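Local coordinates for protein mitogen (Streptococcus dysgalactiae, PDB 2J4X) that is a secreted bacterial superantigen that binds zinc and probably acts as a toxin by stimulating T cells, at residues Asn12-Asp17 and Pro186-Asn191; Trp168-His171 and Thr177-Thr180. All coordinates share one frame; numbering follows the deposited sequence.

Interaction 1 of 2, residues Asn12-Asp17 and Pro186-Asn191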
loop_
_atom_site.group_PDB
_atom_site.type_symbol
_atom_site.label_atom_id
_atom_site.label_comp_id
_atom_site.label_asym_id
_atom_site.label_seq_id
_atom_site.Cartn_x
_atom_site.Cartn_y
_atom_site.Cartn_z
ATOM N N ASN A 12 -5.655 -11.516 -6.875
ATOM C CA ASN A 12 -4.352 -11.971 -7.343
ATOM C C ASN A 12 -3.267 -10.960 -7.063
ATOM O O ASN A 12 -2.152 -11.310 -6.682
ATOM C CB ASN A 12 -4.397 -12.243 -8.835
ATOM C CG ASN A 12 -3.145 -12.916 -9.317
ATOM O OD1 ASN A 12 -2.867 -14.048 -8.926
ATOM N ND2 ASN A 12 -2.361 -12.221 -10.150
ATOM N N ILE A 13 -3.614 -9.704 -7.267
ATOM C CA ILE A 13 -2.700 -8.614 -7.051
ATOM C C ILE A 13 -2.352 -8.435 -5.586
ATOM O O ILE A 13 -1.171 -8.451 -5.228
ATOM C CB ILE A 13 -3.307 -7.306 -7.554
ATOM C CG1 ILE A 13 -3.480 -7.364 -9.063
ATOM C CG2 ILE A 13 -2.459 -6.128 -7.122
ATOM C CD1 ILE A 13 -4.229 -6.191 -9.604
ATOM N N TYR A 14 -3.362 -8.290 -4.727
ATOM C CA TYR A 14 -3.103 -8.025 -3.319
ATOM C C TYR A 14 -2.857 -9.187 -2.394
ATOM O O TYR A 14 -2.621 -8.977 -1.216
ATOM C CB TYR A 14 -4.204 -7.122 -2.751
ATOM C CG TYR A 14 -4.199 -5.739 -3.374
ATOM C CD1 TYR A 14 -3.285 -4.768 -2.944
ATOM C CD2 TYR A 14 -5.049 -5.423 -4.451
ATOM C CE1 TYR A 14 -3.206 -3.516 -3.568
ATOM C CE2 TYR A 14 -4.979 -4.177 -5.080
ATOM C CZ TYR A 14 -4.055 -3.229 -4.638
ATOM O OH TYR A 14 -3.944 -2.016 -5.264
ATOM N N MET A 15 -2.893 -10.409 -2.899
ATOM C CA MET A 15 -2.620 -11.531 -2.027
ATOM C C MET A 15 -1.100 -11.775 -1.983
ATOM O O MET A 15 -0.582 -12.435 -1.073
ATOM C CB MET A 15 -3.327 -12.786 -2.522
ATOM C CG MET A 15 -3.002 -13.130 -3.953
ATOM S SD MET A 15 -3.418 -14.833 -4.405
ATOM C CE MET A 15 -2.006 -15.161 -5.547
ATOM N N LYS A 16 -0.383 -11.239 -2.960
ATOM C CA LYS A 16 1.061 -11.403 -3.009
ATOM C C LYS A 16 1.781 -10.833 -1.774
ATOM O O LYS A 16 1.222 -10.035 -1.019
ATOM C CB LYS A 16 1.582 -10.764 -4.286
ATOM C CG LYS A 16 1.159 -11.524 -5.524
ATOM C CD LYS A 16 1.503 -10.768 -6.800
ATOM C CE LYS A 16 1.413 -11.684 -8.008
ATOM N NZ LYS A 16 0.362 -12.706 -7.765
ATOM N N ASP A 17 3.023 -11.256 -1.557
ATOM C CA ASP A 17 3.787 -10.789 -0.403
ATOM C C ASP A 17 4.340 -9.411 -0.661
ATOM O O ASP A 17 4.261 -8.897 -1.776
ATOM C CB ASP A 17 4.932 -11.745 -0.084
ATOM C CG ASP A 17 4.465 -13.195 0.047
ATOM O OD1 ASP A 17 3.335 -13.423 0.533
ATOM O OD2 ASP A 17 5.232 -14.109 -0.329
ATOM N N PRO A 186 -4.104 1.328 -7.693
ATOM C CA PRO A 186 -3.441 2.629 -7.800
ATOM C C PRO A 186 -2.064 2.536 -8.453
ATOM O O PRO A 186 -1.479 1.457 -8.538
ATOM C CB PRO A 186 -3.359 3.097 -6.344
ATOM C CG PRO A 186 -4.555 2.472 -5.712
ATOM C CD PRO A 186 -4.539 1.072 -6.308
ATOM N N ASN A 187 -1.575 3.679 -8.925
ATOM C CA ASN A 187 -0.246 3.782 -9.520
ATOM C C ASN A 187 0.701 4.101 -8.369
ATOM O O ASN A 187 0.777 5.244 -7.895
ATOM C CB ASN A 187 -0.177 4.924 -10.527
ATOM C CG ASN A 187 1.180 5.016 -11.204
ATOM O OD1 ASN A 187 2.132 4.338 -10.808
ATOM N ND2 ASN A 187 1.275 5.857 -12.230
ATOM N N TYR A 188 1.428 3.094 -7.919
ATOM C CA TYR A 188 2.334 3.273 -6.788
ATOM C C TYR A 188 3.738 3.750 -7.183
ATOM O O TYR A 188 4.589 3.988 -6.323
ATOM C CB TYR A 188 2.452 1.960 -5.993
ATOM C CG TYR A 188 1.158 1.378 -5.468
ATOM C CD1 TYR A 188 0.257 2.158 -4.753
ATOM C CD2 TYR A 188 0.885 0.018 -5.617
ATOM C CE1 TYR A 188 -0.892 1.588 -4.187
ATOM C CE2 TYR A 188 -0.241 -0.565 -5.065
ATOM C CZ TYR A 188 -1.130 0.218 -4.345
ATOM O OH TYR A 188 -2.230 -0.376 -3.753
ATOM N N THR A 189 3.980 3.904 -8.477
ATOM C CA THR A 189 5.297 4.333 -8.923
ATOM C C THR A 189 5.699 5.751 -8.462
ATOM O O THR A 189 6.878 6.114 -8.527
ATOM C CB THR A 189 5.418 4.209 -10.473
ATOM O OG1 THR A 189 4.356 4.938 -11.101
ATOM C CG2 THR A 189 5.336 2.745 -10.905
ATOM N N ASP A 190 4.747 6.547 -7.971
ATOM C CA ASP A 190 5.077 7.904 -7.519
ATOM C C ASP A 190 5.519 8.065 -6.068
ATOM O O ASP A 190 5.799 9.177 -5.633
ATOM C CB ASP A 190 3.922 8.876 -7.797
ATOM C CG ASP A 190 2.581 8.334 -7.379
ATOM O OD1 ASP A 190 2.423 7.981 -6.184
ATOM O OD2 ASP A 190 1.688 8.269 -8.261
ATOM N N ASN A 191 5.598 6.966 -5.323
ATOM C CA ASN A 191 6.029 7.013 -3.934
ATOM C C ASN A 191 5.303 8.041 -3.130
ATOM O O ASN A 191 5.918 8.712 -2.318
ATOM C CB ASN A 191 7.513 7.318 -3.825
ATOM C CG ASN A 191 8.363 6.155 -4.193
ATOM O OD1 ASN A 191 8.187 5.074 -3.651
ATOM N ND2 ASN A 191 9.304 6.359 -5.123
#
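Y14 and Y188 meet through their phenol oxygens, and the route from the Y14 backbone shows how. From helix 7-14 the side chain leaves CB with CG anti to the carbonyl carbon (chi1 -66°), which sets the ring beside the backbone N and lets its OH end reach Y188. One face of its ring is met by CG2 of the preceding I13, 3.7 Å above the plane and offset toward the rim. Farther out, CE1 comes within 3.3 Å of Y188 OH, which lies at the ring edge, in plane. At the tip, Y14 OH donates a hydrogen bond to Y188 OH at 2.8 Å, while P186 CD sits 3.3 Å from the same Y14 OH. The two tyrosine side chains arrive from opposite directions, and the Y188 ring carries P186 O over the centre of one face, 3.9 Å above the plane. The buried area is small, 97 Å², so the join rests on a few atoms. It links the N-terminal helix of the OB-fold region to the loop between strands 177-181 and 193-195 in the beta-grasp region. Because Y188 OH is also hydrogen-bonded to D141 OD2 on helix 137-150, the buried hydroxyls form a relay ending on a carboxylate, which would probably polarise both phenols.

Interaction 2 of 2, residues Trp168-His171 and Thr177-Thr180. With ZN (zinc ion), chain B.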
loop_
_atom_site.group_PDB
_atom_site.type_symbol
_atom_site.label_atom_id
_atom_site.label_comp_id
_atom_site.label_asym_id
_atom_site.label_seq_id
_atom_site.Cartn_x
_atom_site.Cartn_y
_atom_site.Cartn_z
ATOM N N TRP A 168 -12.332 3.568 0.095
ATOM C CA TRP A 168 -11.999 3.920 1.453
ATOM C C TRP A 168 -11.322 5.262 1.416
ATOM O O TRP A 168 -11.062 5.803 0.348
ATOM C CB TRP A 168 -11.075 2.879 2.094
ATOM C CG TRP A 168 -9.707 2.863 1.521
ATOM C CD1 TRP A 168 -9.310 2.294 0.336
ATOM C CD2 TRP A 168 -8.536 3.442 2.101
ATOM N NE1 TRP A 168 -7.956 2.481 0.149
ATOM C CE2 TRP A 168 -7.455 3.185 1.214
ATOM C CE3 TRP A 168 -8.290 4.158 3.285
ATOM C CZ2 TRP A 168 -6.146 3.617 1.479
ATOM C CZ3 TRP A 168 -6.993 4.586 3.545
ATOM C CH2 TRP A 168 -5.933 4.311 2.642
ATOM N N GLY A 169 -11.045 5.802 2.594
ATOM C CA GLY A 169 -10.376 7.083 2.676
ATOM C C GLY A 169 -9.553 7.305 3.932
ATOM O O GLY A 169 -9.779 6.697 4.971
ATOM N N ILE A 170 -8.567 8.182 3.801
ATOM C CA ILE A 170 -7.708 8.576 4.902
ATOM C C ILE A 170 -8.410 9.841 5.371
ATOM O O ILE A 170 -8.510 10.816 4.612
ATOM C CB ILE A 170 -6.295 8.945 4.397
ATOM C CG1 ILE A 170 -5.621 7.696 3.831
ATOM C CG2 ILE A 170 -5.472 9.583 5.527
ATOM C CD1 ILE A 170 -4.355 7.966 3.053
ATOM N N HIS A 171 -8.939 9.821 6.589
ATOM C CA HIS A 171 -9.627 10.995 7.103
ATOM C C HIS A 171 -8.682 11.771 7.980
ATOM O O HIS A 171 -8.363 11.363 9.103
ATOM C CB HIS A 171 -10.882 10.620 7.881
ATOM C CG HIS A 171 -11.919 11.709 7.903
ATOM N ND1 HIS A 171 -13.275 11.452 7.834
ATOM C CD2 HIS A 171 -11.797 13.058 7.965
ATOM C CE1 HIS A 171 -13.940 12.594 7.850
ATOM N NE2 HIS A 171 -13.067 13.584 7.931
ATOM N N THR A 177 -10.221 14.577 3.232
ATOM C CA THR A 177 -10.145 13.126 3.017
ATOM C C THR A 177 -9.438 12.768 1.725
ATOM O O THR A 177 -9.468 13.540 0.771
ATOM C CB THR A 177 -11.562 12.505 2.895
ATOM O OG1 THR A 177 -12.309 12.743 4.091
ATOM C CG2 THR A 177 -11.475 11.007 2.654
ATOM N N LYS A 178 -8.806 11.600 1.694
ATOM C CA LYS A 178 -8.191 11.110 0.462
ATOM C C LYS A 178 -8.897 9.791 0.202
ATOM O O LYS A 178 -8.742 8.840 0.965
ATOM C CB LYS A 178 -6.697 10.867 0.602
ATOM C CG LYS A 178 -6.081 10.326 -0.683
ATOM C CD LYS A 178 -4.602 10.079 -0.501
ATOM C CE LYS A 178 -4.088 8.993 -1.423
ATOM N NZ LYS A 178 -3.888 9.397 -2.848
ATOM N N PHE A 179 -9.692 9.755 -0.865
ATOM C CA PHE A 179 -10.470 8.578 -1.228
ATOM C C PHE A 179 -9.804 7.689 -2.288
ATOM O O PHE A 179 -9.139 8.190 -3.210
ATOM C CB PHE A 179 -11.847 9.016 -1.731
ATOM C CG PHE A 179 -12.766 9.543 -0.653
ATOM C CD1 PHE A 179 -13.343 10.811 -0.773
ATOM C CD2 PHE A 179 -13.093 8.756 0.453
ATOM C CE1 PHE A 179 -14.233 11.289 0.186
ATOM C CE2 PHE A 179 -13.982 9.223 1.417
ATOM C CZ PHE A 179 -14.554 10.494 1.281
ATOM N N THR A 180 -10.004 6.376 -2.162
ATOM C CA THR A 180 -9.432 5.423 -3.099
ATOM C C THR A 180 -10.430 4.327 -3.427
ATOM O O THR A 180 -11.084 3.798 -2.542
ATOM C CB THR A 180 -8.142 4.786 -2.526
ATOM O OG1 THR A 180 -7.188 5.821 -2.260
ATOM C CG2 THR A 180 -7.541 3.793 -3.509
HETATM ZN ZN ZN B . -14.199 9.829 9.029
#
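W168-H171 and T177-T180 pair as the two antiparallel strands of a beta hairpin at one margin of the five-stranded beta-grasp sheet, with 177-181 outermost and 199-206 on the far side of 166-172. Their directions differ by 162° and the axes approach to 4.4 Å. W168/T180 and I170/K178 are hydrogen-bonded pairs, each with two backbone bonds; the shortest runs from T180 N to W168 O at 2.8 Å. G169/F179 and H171/T177 are non-hydrogen-bonded pairs. At the former, CD2 of the F179 ring lies 3.9 Å from G169 CA, while T177 CG2 stands 3.3 Å above the centre of one ring face. On the face bearing W168, I170, K178 and T180, the indole and T180 lie side by side, NE1 3.5 Å from T180 CB. This face turns toward helix 137-150, the helix that packs across the sheet in the beta-grasp fold, where D141 receives a hydrogen bond from W168 NE1. On the other face a chi1 of -154° swings the H171 ring to the carbonyl-carbon side, where T177 OG1 sits over its centre, 3.8 Å above the plane, and ND1 binds the zinc ion at 2.2 Å. H201 and D203 of the neighbouring strand 199-206 supply the other protein ligands.

Overall arrangement
The centres of the two contacts lie about 17 Å apart. Along the chain, interaction 2 is nested within the long loop that interaction 1 closes: 12-17 comes first, the hairpin strands follow, and 186-191 comes shortly after the second strand. They touch directly where P186 CG packs 3.9 Å from T180 CG2. Helix 137-150 connects them further, because D141 receives hydrogen bonds from Y188 through OD2 and from W168 through OD1. Interaction 1 joins the OB-fold and beta-grasp regions near the middle of the molecule, whereas interaction 2 lies wholly within the beta-grasp region and carries a zinc ligand on the sheet face turned away from that helix.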